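Local coordinates for hypothetical protein (PDB 2PAG), which is of unknown function but belongs to the SMI1/KNR4 (SUKH) family and binds calcium ions, at residues Phe40-Phe45 and Ile88-Asp93; Leu57-Val62 and Asp130-Ser135; Gly104-Trp109 and Glu122-Trp127. All blocks are in the same frame, centred on the assembly; numbering follows the deposited sequence.

Interaction 1. Residues Phe40-Phe45 and Ile88-Asp93; sequences FVFKEF and IPICQD
Phe42 and Ile90 bring the two backbones closest, their CA atoms 8.0 Å apart, and no hydrogen bond crosses between helix segment 40-45 and the bent strand 88-93. The contact is a worked example of how a helix is joined to a sheet mainly by apolar side chains. Phe42 carries most of it. Its CG is anti to the backbone N (chi1 -171°), and the far end of the ring reaches the strand at three consecutive residues. CE2 touches the branch methyl of Ile88, CG2, at 3.7 Å. CZ lies 3.8 Å from Ile90 CB, and CE1 is at the same distance from Ile90 CG1; the two side chains run past each other in opposite directions. Pro89 O comes to the ring edge, near its plane, 3.5 Å from Phe42 CZ. This carbonyl oxygen is buried and has no hydrogen-bond partner in the model; the slightly positive rim of the ring may offset part of that cost.

One helical turn on, Phe45 presents a face. Ile90 is extended, with CD1 anti to CA (chi2 170°), and this methyl sits over the centre of the Phe45 ring, 4.1 Å from the centroid and 12° off the normal, a CH-pi contact.

Ile90, which touches both rings, lies at a corner of the chain, and it and Cys91 face Tyr98 together in a classic beta bulge. Around this core, Ile88 pairs through its backbone with Val100 of strand 96-100, while Pro89, whose CB points away from helix 40-49, packs on Val74, Cys75 and Ala78 of helix 71-81. Val124 of helix 124-132 touches both Phe45 and Ile90, so a third helix joins the same apolar layer.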
loop_
_atom_site.group_PDB
_atom_site.type_symbol
_atom_site.label_atom_id
_atom_site.label_comp_id
_atom_site.label_asym_id
_atom_site.label_seq_id
_atom_site.Cartn_x
_atom_site.Cartn_y
_atom_site.Cartn_z
ATOM N N PHE A 40 5.848 7.058 -8.175
ATOM C CA PHE A 40 5.291 8.347 -7.762
ATOM C C PHE A 40 3.883 8.317 -7.187
ATOM O O PHE A 40 3.662 8.812 -6.087
ATOM C CB PHE A 40 5.302 9.368 -8.912
ATOM C CG PHE A 40 4.774 10.730 -8.506
ATOM C CD1 PHE A 40 5.624 11.686 -7.958
ATOM C CD2 PHE A 40 3.410 11.012 -8.567
ATOM C CE1 PHE A 40 5.127 12.895 -7.471
ATOM C CE2 PHE A 40 2.902 12.220 -8.079
ATOM C CZ PHE A 40 3.764 13.161 -7.529
ATOM N N VAL A 41 2.920 7.765 -7.924
ATOM C CA VAL A 41 1.549 7.748 -7.423
ATOM C C VAL A 41 1.422 6.937 -6.139
ATOM O O VAL A 41 0.672 7.310 -5.246
ATOM C CB VAL A 41 0.554 7.253 -8.495
ATOM C CG1 VAL A 41 -0.859 7.247 -7.941
ATOM C CG2 VAL A 41 0.605 8.179 -9.704
ATOM N N PHE A 42 2.164 5.836 -6.039
ATOM C CA PHE A 42 2.161 5.019 -4.828
ATOM C C PHE A 42 2.708 5.885 -3.676
ATOM O O PHE A 42 2.174 5.875 -2.567
ATOM C CB PHE A 42 3.043 3.782 -5.064
ATOM C CG PHE A 42 2.975 2.738 -3.976
ATOM C CD1 PHE A 42 2.205 2.917 -2.833
ATOM C CD2 PHE A 42 3.704 1.561 -4.114
ATOM C CE1 PHE A 42 2.165 1.930 -1.838
ATOM C CE2 PHE A 42 3.675 0.576 -3.138
ATOM C CZ PHE A 42 2.902 0.759 -1.993
ATOM N N LYS A 43 3.764 6.649 -3.949
ATOM C CA LYS A 43 4.349 7.520 -2.935
ATOM C C LYS A 43 3.319 8.563 -2.504
ATOM O O LYS A 43 3.225 8.913 -1.330
ATOM C CB LYS A 43 5.590 8.202 -3.504
ATOM C CG LYS A 43 6.402 8.978 -2.497
ATOM C CD LYS A 43 7.835 9.158 -2.987
ATOM C CE LYS A 43 7.888 9.849 -4.345
ATOM N NZ LYS A 43 9.287 10.003 -4.836
ATOM N N GLU A 44 2.552 9.060 -3.470
ATOM C CA GLU A 44 1.515 10.049 -3.203
ATOM C C GLU A 44 0.464 9.444 -2.274
ATOM O O GLU A 44 -0.002 10.089 -1.339
ATOM C CB GLU A 44 0.882 10.483 -4.524
ATOM C CG GLU A 44 -0.178 11.547 -4.405
ATOM C CD GLU A 44 -0.645 11.996 -5.764
ATOM O OE1 GLU A 44 -1.147 11.140 -6.521
ATOM O OE2 GLU A 44 -0.496 13.198 -6.078
ATOM N N PHE A 45 0.104 8.192 -2.535
ATOM C CA PHE A 45 -0.860 7.478 -1.712
ATOM C C PHE A 45 -0.323 7.402 -0.273
ATOM O O PHE A 45 -1.012 7.742 0.692
ATOM C CB PHE A 45 -1.048 6.075 -2.297
ATOM C CG PHE A 45 -1.818 5.133 -1.420
ATOM C CD1 PHE A 45 -3.198 4.999 -1.562
ATOM C CD2 PHE A 45 -1.157 4.338 -0.489
ATOM C CE1 PHE A 45 -3.909 4.081 -0.793
ATOM C CE2 PHE A 45 -1.862 3.409 0.292
ATOM C CZ PHE A 45 -3.240 3.284 0.136
ATOM N N ILE A 88 6.159 -4.049 -5.651
ATOM C CA ILE A 88 6.101 -3.593 -4.263
ATOM C C ILE A 88 4.682 -3.726 -3.727
ATOM O O ILE A 88 3.755 -3.096 -4.236
ATOM C CB ILE A 88 6.511 -2.115 -4.122
ATOM C CG1 ILE A 88 7.902 -1.892 -4.710
ATOM C CG2 ILE A 88 6.493 -1.716 -2.647
ATOM C CD1 ILE A 88 8.298 -0.427 -4.785
ATOM N N PRO A 89 4.493 -4.534 -2.675
ATOM C CA PRO A 89 3.142 -4.694 -2.127
ATOM C C PRO A 89 2.513 -3.404 -1.635
ATOM O O PRO A 89 3.180 -2.570 -1.027
ATOM C CB PRO A 89 3.346 -5.677 -0.978
ATOM C CG PRO A 89 4.503 -6.493 -1.440
ATOM C CD PRO A 89 5.436 -5.464 -2.028
ATOM N N ILE A 90 1.225 -3.233 -1.917
ATOM C CA ILE A 90 0.511 -2.073 -1.419
ATOM C C ILE A 90 -0.496 -2.586 -0.393
ATOM O O ILE A 90 -0.890 -1.862 0.512
ATOM C CB ILE A 90 -0.207 -1.265 -2.551
ATOM C CG1 ILE A 90 -0.989 -0.114 -1.917
ATOM C CG2 ILE A 90 -1.162 -2.163 -3.360
ATOM C CD1 ILE A 90 -1.545 0.889 -2.915
ATOM N N CYS A 91 -0.902 -3.848 -0.512
ATOM C CA CYS A 91 -1.849 -4.372 0.461
ATOM C C CYS A 91 -1.943 -5.885 0.497
ATOM O O CYS A 91 -2.182 -6.530 -0.517
ATOM C CB CYS A 91 -3.241 -3.784 0.210
ATOM S SG CYS A 91 -4.476 -4.220 1.461
ATOM N N GLN A 92 -1.751 -6.442 1.687
ATOM C CA GLN A 92 -1.860 -7.883 1.870
ATOM C C GLN A 92 -3.345 -8.254 1.965
ATOM O O GLN A 92 -4.162 -7.473 2.458
ATOM C CB GLN A 92 -1.150 -8.294 3.160
ATOM C CG GLN A 92 -1.056 -9.799 3.361
ATOM C CD GLN A 92 -0.485 -10.167 4.716
ATOM O OE1 GLN A 92 0.284 -9.404 5.308
ATOM N NE2 GLN A 92 -0.847 -11.355 5.213
ATOM N N ASP A 93 -3.701 -9.434 1.472
ATOM C CA ASP A 93 -5.084 -9.908 1.550
ATOM C C ASP A 93 -4.984 -11.411 1.750
ATOM O O ASP A 93 -5.023 -12.177 0.790
ATOM C CB ASP A 93 -5.858 -9.589 0.268
ATOM C CG ASP A 93 -7.342 -9.932 0.377
ATOM O OD1 ASP A 93 -7.831 -10.134 1.512
ATOM O OD2 ASP A 93 -8.025 -9.984 -0.673
#

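Interaction 2. Residues Leu57-Val62 and Asp130-Ser135; sequences LEPVTV and DVWLES
Pro59 lies over one face of the Trp132 indole, a proline-tryptophan CH-pi contact that joins the loop between helices 40-49 and 71-81 to the C-terminal helix 124-132. The two side chains cross at about a right angle. Pro59 CG stands above the six-membered ring, 3.5 Å from the centroid and only 6° off the normal, and CD comes down beside it, 3.5 Å from Trp132 CZ2. The contact illustrates how the ring carbons of proline can cover an aromatic face.

Leu57 holds the other end of the indole. Its CB is 4.1 Å from Trp132 CD1, and its CD1 branch reaches across to the CG1 methyl of Val131 at 3.8 Å. The carbonyl of Leu57 takes a weak, bent hydrogen bond from Trp132 NE1, with 3.3 Å between O and NE1. The stronger partner of that N-H is the backbone oxygen of Tyr54, so two carbonyls of the same loop region gather round the buried indole nitrogen.

Trp132 CG is anti to the backbone N (chi1 -168°), at a point where helix 124-132 widens into a pi-type turn. Beyond the CH-pi contact, the indole packs against Leu8 of helix 2-11 and Val52, while Leu57 also touches Cys91 and Asp93 of strand 88-93.

The chain then folds back in a type I turn from Trp132 to Ser135, the C-terminal residue, whose OG accepts from the backbone N of Ser56 and so ties the chain end to the loop. The same hydroxyl donates to Trp132 O, 2.7 Å from OG and in the carbonyl plane; with Ser135 N at 3.1 Å from Trp132 O, this oxygen is gripped by two donors of one residue.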
loop_
_atom_site.group_PDB
_atom_site.type_symbol
_atom_site.label_atom_id
_atom_site.label_comp_id
_atom_site.label_asym_id
_atom_site.label_seq_id
_atom_site.Cartn_x
_atom_site.Cartn_y
_atom_site.Cartn_z
ATOM N N LEU A 57 -9.628 -4.175 4.604
ATOM C CA LEU A 57 -8.257 -4.227 4.098
ATOM C C LEU A 57 -7.395 -3.210 4.830
ATOM O O LEU A 57 -7.841 -2.108 5.130
ATOM C CB LEU A 57 -8.224 -3.940 2.594
ATOM C CG LEU A 57 -8.811 -5.022 1.680
ATOM C CD1 LEU A 57 -8.891 -4.512 0.260
ATOM C CD2 LEU A 57 -7.957 -6.271 1.744
ATOM N N GLU A 58 -6.159 -3.601 5.128
ATOM C CA GLU A 58 -5.221 -2.722 5.809
ATOM C C GLU A 58 -3.992 -2.569 4.919
ATOM O O GLU A 58 -3.078 -3.397 4.945
ATOM C CB GLU A 58 -4.803 -3.312 7.150
ATOM C CG GLU A 58 -5.910 -3.416 8.168
ATOM C CD GLU A 58 -5.413 -4.024 9.462
ATOM O OE1 GLU A 58 -5.203 -5.251 9.493
ATOM O OE2 GLU A 58 -5.212 -3.272 10.438
ATOM N N PRO A 59 -3.955 -1.504 4.113
ATOM C CA PRO A 59 -2.809 -1.297 3.230
ATOM C C PRO A 59 -1.500 -1.059 3.984
ATOM O O PRO A 59 -1.485 -0.834 5.199
ATOM C CB PRO A 59 -3.228 -0.085 2.396
ATOM C CG PRO A 59 -4.730 -0.109 2.466
ATOM C CD PRO A 59 -4.969 -0.462 3.900
ATOM N N VAL A 60 -0.399 -1.106 3.248
ATOM C CA VAL A 60 0.906 -0.910 3.851
ATOM C C VAL A 60 1.114 0.489 4.418
ATOM O O VAL A 60 0.494 1.476 3.979
ATOM C CB VAL A 60 2.045 -1.218 2.853
ATOM C CG1 VAL A 60 1.968 -2.676 2.408
ATOM C CG2 VAL A 60 1.970 -0.282 1.657
ATOM N N THR A 61 1.983 0.548 5.421
ATOM C CA THR A 61 2.327 1.783 6.110
ATOM C C THR A 61 3.845 1.858 6.266
ATOM O O THR A 61 4.549 0.875 6.043
ATOM C CB THR A 61 1.679 1.828 7.505
ATOM O OG1 THR A 61 2.084 0.677 8.265
ATOM C CG2 THR A 61 0.164 1.848 7.379
ATOM N N VAL A 62 4.351 3.023 6.655
ATOM C CA VAL A 62 5.791 3.168 6.818
ATOM C C VAL A 62 6.220 3.895 8.087
ATOM O O VAL A 62 7.411 4.136 8.278
ATOM C CB VAL A 62 6.410 3.927 5.619
ATOM C CG1 VAL A 62 6.107 3.198 4.319
ATOM C CG2 VAL A 62 5.873 5.353 5.571
ATOM N N ASP A 130 -11.742 1.571 -6.223
ATOM C CA ASP A 130 -12.495 0.394 -6.622
ATOM C C ASP A 130 -12.329 -0.866 -5.778
ATOM O O ASP A 130 -13.124 -1.799 -5.895
ATOM C CB ASP A 130 -12.212 0.100 -8.098
ATOM C CG ASP A 130 -12.472 1.314 -8.988
ATOM O OD1 ASP A 130 -13.365 2.124 -8.646
ATOM O OD2 ASP A 130 -11.797 1.461 -10.031
ATOM N N VAL A 131 -11.310 -0.901 -4.927
ATOM C CA VAL A 131 -11.099 -2.066 -4.077
ATOM C C VAL A 131 -11.165 -1.735 -2.588
ATOM O O VAL A 131 -11.996 -2.276 -1.861
ATOM C CB VAL A 131 -9.746 -2.751 -4.378
ATOM C CG1 VAL A 131 -9.541 -3.934 -3.431
ATOM C CG2 VAL A 131 -9.714 -3.222 -5.828
ATOM N N TRP A 132 -10.299 -0.840 -2.130
ATOM C CA TRP A 132 -10.285 -0.490 -0.714
ATOM C C TRP A 132 -11.607 0.131 -0.245
ATOM O O TRP A 132 -12.212 -0.345 0.717
ATOM C CB TRP A 132 -9.106 0.453 -0.422
ATOM C CG TRP A 132 -8.826 0.652 1.050
ATOM C CD1 TRP A 132 -9.350 -0.061 2.096
ATOM C CD2 TRP A 132 -7.935 1.614 1.631
ATOM N NE1 TRP A 132 -8.840 0.399 3.287
ATOM C CE2 TRP A 132 -7.970 1.427 3.032
ATOM C CE3 TRP A 132 -7.110 2.615 1.100
ATOM C CZ2 TRP A 132 -7.208 2.208 3.911
ATOM C CZ3 TRP A 132 -6.356 3.389 1.972
ATOM C CH2 TRP A 132 -6.408 3.181 3.362
ATOM N N LEU A 133 -12.068 1.164 -0.946
ATOM C CA LEU A 133 -13.313 1.842 -0.581
ATOM C C LEU A 133 -14.553 0.990 -0.832
ATOM O O LEU A 133 -15.658 1.357 -0.423
ATOM C CB LEU A 133 -13.432 3.165 -1.337
ATOM C CG LEU A 133 -12.608 4.307 -0.739
ATOM C CD1 LEU A 133 -12.549 5.483 -1.711
ATOM C CD2 LEU A 133 -13.231 4.732 0.582
ATOM N N GLU A 134 -14.372 -0.140 -1.506
ATOM C CA GLU A 134 -15.486 -1.043 -1.783
ATOM C C GLU A 134 -15.471 -2.244 -0.841
ATOM O O GLU A 134 -16.288 -3.154 -0.975
ATOM C CB GLU A 134 -15.434 -1.532 -3.230
ATOM C CG GLU A 134 -15.834 -0.492 -4.260
ATOM C CD GLU A 134 -17.236 0.049 -4.027
ATOM O OE1 GLU A 134 -18.158 -0.758 -3.790
ATOM O OE2 GLU A 134 -17.416 1.281 -4.086
ATOM N N SER A 135 -14.542 -2.248 0.111
ATOM C CA SER A 135 -14.441 -3.346 1.065
ATOM C C SER A 135 -15.353 -3.119 2.273
ATOM O O SER A 135 -15.562 -4.086 3.035
ATOM C CB SER A 135 -12.987 -3.535 1.529
ATOM O OG SER A 135 -12.545 -2.470 2.355
ATOM O OXT SER A 135 -15.841 -1.978 2.444
#

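Interaction 3. Residues Gly104-Trp109 and Glu122-Trp127; sequences GTVLLW and ESVWHW. With CA (calcium ion), chain B.
Val106 meets Val124 and Trp127 where strand 106-109 passes the first turn of helix 124-132. Its CB points toward the helix and divides the contact between two methyls. CG2, beside the backbone N, packs on the Ser123 carbonyl, with Ser123 O at 3.7 Å, and touches Val124 CG2 at 3.9 Å. CG1, anti to the backbone N (chi1 180°), reaches Trp127 CD1 at 3.9 Å, the two side chains crossing at about a right angle.

Two waters link polar groups alongside. One water donates to Gly104 O, with 2.7 Å between the water oxygen and Gly104 O, and accepts from Val124 N at the start of the helix, where Ser123 is the N-cap and its OG takes a weak bond from Trp125 N. A second water donates to Glu122 O and also bonds to Thr105 OG1.

That hydroxyl oxygen, Thr105 OG1, ligates a calcium ion at 2.4 Å, and Glu101 and Asp103 bind the same ion. The arrangement is thus a calcium site in the hairpin loop between antiparallel strands 96-100 and 106-109, flanked by a capped helix N-terminus.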
loop_
_atom_site.group_PDB
_atom_site.type_symbol
_atom_site.label_atom_id
_atom_site.label_comp_id
_atom_site.label_asym_id
_atom_site.label_seq_id
_atom_site.Cartn_x
_atom_site.Cartn_y
_atom_site.Cartn_z
ATOM N N GLY A 104 3.528 1.880 -11.977
ATOM C CA GLY A 104 2.311 2.204 -11.255
ATOM C C GLY A 104 1.124 1.269 -11.329
ATOM O O GLY A 104 0.195 1.414 -10.528
ATOM N N THR A 105 1.125 0.325 -12.267
ATOM C CA THR A 105 0.003 -0.599 -12.374
ATOM C C THR A 105 -0.092 -1.443 -11.106
ATOM O O THR A 105 0.929 -1.860 -10.563
ATOM C CB THR A 105 0.167 -1.548 -13.583
ATOM O OG1 THR A 105 0.400 -0.781 -14.769
ATOM C CG2 THR A 105 -1.094 -2.403 -13.769
ATOM N N VAL A 106 -1.314 -1.671 -10.628
ATOM C CA VAL A 106 -1.525 -2.495 -9.438
ATOM C C VAL A 106 -1.971 -3.869 -9.909
ATOM O O VAL A 106 -2.878 -3.990 -10.736
ATOM C CB VAL A 106 -2.614 -1.917 -8.512
ATOM C CG1 VAL A 106 -2.785 -2.827 -7.298
ATOM C CG2 VAL A 106 -2.220 -0.515 -8.062
ATOM N N LEU A 107 -1.327 -4.904 -9.383
ATOM C CA LEU A 107 -1.647 -6.270 -9.763
ATOM C C LEU A 107 -2.005 -7.059 -8.525
ATOM O O LEU A 107 -1.757 -6.625 -7.404
ATOM C CB LEU A 107 -0.437 -6.939 -10.417
ATOM C CG LEU A 107 0.296 -6.212 -11.543
ATOM C CD1 LEU A 107 1.523 -7.014 -11.963
ATOM C CD2 LEU A 107 -0.641 -6.026 -12.722
ATOM N N LEU A 108 -2.585 -8.232 -8.734
ATOM C CA LEU A 108 -2.916 -9.093 -7.615
ATOM C C LEU A 108 -2.092 -10.355 -7.793
ATOM O O LEU A 108 -2.194 -11.026 -8.820
ATOM C CB LEU A 108 -4.405 -9.430 -7.612
ATOM C CG LEU A 108 -4.827 -10.412 -6.517
ATOM C CD1 LEU A 108 -4.529 -9.843 -5.133
ATOM C CD2 LEU A 108 -6.310 -10.703 -6.687
ATOM N N TRP A 109 -1.258 -10.664 -6.805
ATOM C CA TRP A 109 -0.428 -11.857 -6.873
ATOM C C TRP A 109 -1.066 -12.931 -6.005
ATOM O O TRP A 109 -1.262 -12.733 -4.806
ATOM C CB TRP A 109 0.977 -11.550 -6.368
ATOM C CG TRP A 109 1.937 -12.693 -6.506
ATOM C CD1 TRP A 109 2.708 -12.993 -7.592
ATOM C CD2 TRP A 109 2.238 -13.676 -5.512
ATOM N NE1 TRP A 109 3.480 -14.103 -7.331
ATOM C CE2 TRP A 109 3.209 -14.543 -6.061
ATOM C CE3 TRP A 109 1.781 -13.908 -4.205
ATOM C CZ2 TRP A 109 3.734 -15.629 -5.349
ATOM C CZ3 TRP A 109 2.306 -14.989 -3.494
ATOM C CH2 TRP A 109 3.273 -15.835 -4.069
ATOM N N GLU A 122 -5.366 0.397 -13.104
ATOM C CA GLU A 122 -4.501 1.371 -13.763
ATOM C C GLU A 122 -3.574 2.162 -12.858
ATOM O O GLU A 122 -2.513 2.598 -13.298
ATOM C CB GLU A 122 -5.333 2.357 -14.589
ATOM C CG GLU A 122 -6.044 1.761 -15.799
ATOM C CD GLU A 122 -7.089 0.729 -15.430
ATOM O OE1 GLU A 122 -7.766 0.904 -14.393
ATOM O OE2 GLU A 122 -7.243 -0.254 -16.194
ATOM N N SER A 123 -3.979 2.358 -11.608
ATOM C CA SER A 123 -3.176 3.110 -10.649
ATOM C C SER A 123 -3.577 2.749 -9.231
ATOM O O SER A 123 -4.614 2.107 -9.003
ATOM C CB SER A 123 -3.375 4.616 -10.837
ATOM O OG SER A 123 -4.613 5.029 -10.271
ATOM N N VAL A 124 -2.753 3.176 -8.277
ATOM C CA VAL A 124 -3.027 2.922 -6.873
ATOM C C VAL A 124 -4.329 3.610 -6.471
ATOM O O VAL A 124 -5.038 3.146 -5.577
ATOM C CB VAL A 124 -1.875 3.438 -5.988
ATOM C CG1 VAL A 124 -2.315 3.517 -4.547
ATOM C CG2 VAL A 124 -0.668 2.521 -6.135
ATOM N N TRP A 125 -4.648 4.719 -7.134
ATOM C CA TRP A 125 -5.883 5.419 -6.816
ATOM C C TRP A 125 -7.104 4.655 -7.344
ATOM O O TRP A 125 -8.175 4.695 -6.732
ATOM C CB TRP A 125 -5.827 6.852 -7.350
ATOM C CG TRP A 125 -4.858 7.699 -6.558
ATOM C CD1 TRP A 125 -3.763 8.363 -7.033
ATOM C CD2 TRP A 125 -4.888 7.942 -5.142
ATOM N NE1 TRP A 125 -3.108 9.002 -6.004
ATOM C CE2 TRP A 125 -3.779 8.759 -4.832
ATOM C CE3 TRP A 125 -5.745 7.547 -4.107
ATOM C CZ2 TRP A 125 -3.505 9.190 -3.527
ATOM C CZ3 TRP A 125 -5.473 7.975 -2.808
ATOM C CH2 TRP A 125 -4.360 8.789 -2.533
ATOM N N HIS A 126 -6.953 3.952 -8.465
ATOM C CA HIS A 126 -8.058 3.144 -8.989
ATOM C C HIS A 126 -8.293 2.021 -7.990
ATOM O O HIS A 126 -9.431 1.655 -7.688
ATOM C CB HIS A 126 -7.708 2.519 -10.341
ATOM C CG HIS A 126 -7.779 3.472 -11.487
ATOM N ND1 HIS A 126 -6.793 4.398 -11.750
ATOM C CD2 HIS A 126 -8.725 3.645 -12.441
ATOM C CE1 HIS A 126 -7.127 5.100 -12.818
ATOM N NE2 HIS A 126 -8.295 4.662 -13.257
ATOM N N TRP A 127 -7.197 1.469 -7.485
ATOM C CA TRP A 127 -7.278 0.396 -6.508
ATOM C C TRP A 127 -7.930 0.896 -5.215
ATOM O O TRP A 127 -8.767 0.212 -4.629
ATOM C CB TRP A 127 -5.880 -0.140 -6.198
ATOM C CG TRP A 127 -5.891 -1.216 -5.163
ATOM C CD1 TRP A 127 -6.164 -2.542 -5.356
ATOM C CD2 TRP A 127 -5.726 -1.042 -3.752
ATOM N NE1 TRP A 127 -6.187 -3.203 -4.148
ATOM C CE2 TRP A 127 -5.919 -2.305 -3.148
ATOM C CE3 TRP A 127 -5.437 0.061 -2.936
ATOM C CZ2 TRP A 127 -5.832 -2.493 -1.763
ATOM C CZ3 TRP A 127 -5.354 -0.127 -1.563
ATOM C CH2 TRP A 127 -5.551 -1.397 -0.991
HETATM CA CA CA B . 2.248 -1.639 -16.088
HETATM O O HOH W 1 -0.057 3.803 -9.350
HETATM O O HOH W 2 -1.353 1.191 -15.494
#

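In the fold
The three contacts form one compact cluster: the centre of interaction 1 lies about 9 Å from that of interaction 2 and about 8 Å from that of interaction 3, while interactions 2 and 3 are about 11 Å apart. Interactions 1 and 3 reach the same antiparallel sheet, and interactions 2 and 3 share helix 124-132. Along the chain, interaction 1 closes before interaction 3 opens, interaction 2 crosses interaction 1, and interaction 3 is nested within the loop that interaction 2 closes. Direct contacts knit them together, among them Ile90 O with Val60 N and Phe45 with Trp132. The interleaved order ties segments between residues 40 and 135 of this SUKH-family chain into one core, with calcium at its margin.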